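Local coordinates for protein cytosolic IMP-GMP specific 5'-nucleotidase (Legionella pneumophila subsp. pneumophila, PDB 4OHF) that probably hydrolyses the 5'-phosphate of purine nucleoside monophosphates such as IMP and GMP, using magnesium in a HAD-like active site, at residues L354-K357 / Y358-C362. Residues are numbered along the deposited sequence; the frame is centred on the assembly and turned at random.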
loop_
_atom_site.group_PDB
_atom_site.type_symbol
_atom_site.label_atom_id
_atom_site.label_comp_id
_atom_site.label_asym_id
_atom_site.label_seq_id
_atom_site.Cartn_x
_atom_site.Cartn_y
_atom_site.Cartn_z
ATOM N N LEU B 354 42.747 -19.871 -19.245
ATOM C CA LEU B 354 43.928 -19.370 -18.573
ATOM C C LEU B 354 43.650 -19.129 -17.102
ATOM O O LEU B 354 44.468 -19.443 -16.246
ATOM C CB LEU B 354 44.383 -18.069 -19.240
ATOM C CG LEU B 354 44.873 -18.221 -20.683
ATOM C CD1 LEU B 354 45.154 -16.845 -21.285
ATOM C CD2 LEU B 354 46.126 -19.080 -20.709
ATOM N N GLU B 355 42.483 -18.587 -16.806
ATOM C CA GLU B 355 42.144 -18.283 -15.428
ATOM C C GLU B 355 42.023 -19.513 -14.527
ATOM O O GLU B 355 42.463 -19.484 -13.381
ATOM C CB GLU B 355 40.859 -17.459 -15.389
ATOM C CG GLU B 355 40.632 -16.751 -14.070
ATOM C CD GLU B 355 40.296 -15.287 -14.256
ATOM O OE1 GLU B 355 41.105 -14.573 -14.899
ATOM O OE2 GLU B 355 39.229 -14.855 -13.759
ATOM N N GLN B 356 41.443 -20.593 -15.045
ATOM C CA GLN B 356 41.266 -21.813 -14.264
ATOM C C GLN B 356 42.629 -22.402 -13.933
ATOM O O GLN B 356 42.932 -22.686 -12.776
ATOM C CB GLN B 356 40.444 -22.838 -15.051
ATOM C CG GLN B 356 39.662 -23.844 -14.200
ATOM C CD GLN B 356 38.530 -23.186 -13.397
ATOM O OE1 GLN B 356 38.762 -22.609 -12.322
ATOM N NE2 GLN B 356 37.303 -23.260 -13.925
ATOM N N LYS B 357 43.445 -22.580 -14.965
ATOM C CA LYS B 357 44.786 -23.125 -14.805
ATOM C C LYS B 357 45.540 -22.317 -13.743
ATOM O O LYS B 357 46.209 -22.886 -12.864
ATOM C CB LYS B 357 45.526 -23.063 -16.148
ATOM C CG LYS B 357 46.913 -23.695 -16.147
ATOM C CD LYS B 357 47.662 -23.405 -17.452
ATOM C CE LYS B 357 46.946 -23.971 -18.684
ATOM N NZ LYS B 357 47.012 -25.461 -18.767
ATOM N N TYR B 358 45.409 -20.992 -13.836
ATOM C CA TYR B 358 46.049 -20.049 -12.922
ATOM C C TYR B 358 45.544 -20.211 -11.489
ATOM O O TYR B 358 46.327 -20.249 -10.550
ATOM C CB TYR B 358 45.795 -18.615 -13.402
ATOM C CG TYR B 358 46.321 -17.543 -12.470
ATOM C CD1 TYR B 358 47.649 -17.133 -12.521
ATOM C CD2 TYR B 358 45.493 -16.970 -11.506
ATOM C CE1 TYR B 358 48.138 -16.176 -11.631
ATOM C CE2 TYR B 358 45.971 -16.021 -10.612
ATOM C CZ TYR B 358 47.289 -15.625 -10.677
ATOM O OH TYR B 358 47.755 -14.679 -9.788
ATOM N N VAL B 359 44.230 -20.291 -11.320
ATOM C CA VAL B 359 43.640 -20.470 -9.990
ATOM C C VAL B 359 44.221 -21.720 -9.318
ATOM O O VAL B 359 44.720 -21.671 -8.191
ATOM C CB VAL B 359 42.087 -20.620 -10.087
ATOM C CG1 VAL B 359 41.503 -21.105 -8.759
ATOM C CG2 VAL B 359 41.472 -19.280 -10.457
ATOM N N ASP B 360 44.160 -22.833 -10.035
ATOM C CA ASP B 360 44.646 -24.106 -9.536
ATOM C C ASP B 360 46.148 -24.133 -9.281
ATOM O O ASP B 360 46.603 -24.704 -8.285
ATOM C CB ASP B 360 44.202 -25.216 -10.496
ATOM C CG ASP B 360 42.660 -25.342 -10.561
ATOM O OD1 ASP B 360 42.125 -25.903 -11.556
ATOM O OD2 ASP B 360 41.983 -24.874 -9.605
ATOM N N LEU B 361 46.924 -23.515 -10.159
ATOM C CA LEU B 361 48.359 -23.486 -9.937
ATOM C C LEU B 361 48.680 -22.706 -8.658
ATOM O O LEU B 361 49.530 -23.123 -7.862
ATOM C CB LEU B 361 49.084 -22.861 -11.128
ATOM C CG LEU B 361 49.662 -23.884 -12.105
ATOM C CD1 LEU B 361 50.529 -23.179 -13.137
ATOM C CD2 LEU B 361 50.488 -24.907 -11.339
ATOM N N CYS B 362 47.990 -21.585 -8.455
ATOM C CA CYS B 362 48.217 -20.761 -7.270
ATOM C C CYS B 362 47.823 -21.458 -5.973
ATOM O O CYS B 362 48.535 -21.372 -4.969
ATOM C CB CYS B 362 47.467 -19.436 -7.390
ATOM S SG CYS B 362 48.241 -18.246 -8.513
#
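Asp360 lies one helical turn beyond Gln356, and both backbone and side chain meet that residue. Asp360 N donates to Gln356 O at 3.0 Å, and the bond is almost straight, with an N-H...O angle of 178°. From there the side chain can be followed outward. CB sits 3.6 Å from Gln356 O. With CG set beside the backbone N (chi1 -63°), OD1 is turned back toward the preceding turn. CG and OD1 each lie 3.5 Å from Gln356 O, and OD2 lies 4.0 Å from it. OD1 is also 4.2 Å from Gln356 CG, a loose contact. Farther out, the amide of Gln356 and the carboxylate of Asp360 are similarly turned, their planes 12° apart, but they do not stack.

The same i to i+4 pattern holds the neighbouring residues. Tyr358 N bonds to Leu354 O, Val359 N to Glu355 O and Leu361 N to Lys357 O. In Val359, CG2 also lies beside the backbone N, which brings it 3.1 Å from Glu355 O. The Tyr358 side chain starts close to Leu354 O, with CB 3.2 Å away. Its ring then slants outward and toward the next turn, and Cys362 SG rests over one face, offset toward the rim.

This is regular alpha-helix within helix 338-367, far from the magnesium and GMP sites. Leu354, Tyr358 and Leu361 pack on helix 374-399, its partner in a long helical hairpin. The second subunit is also in reach: Glu355 forms a salt bridge with Arg447 of that subunit, Val359 packs on its Ser441 and Tyr358 on its Arg15.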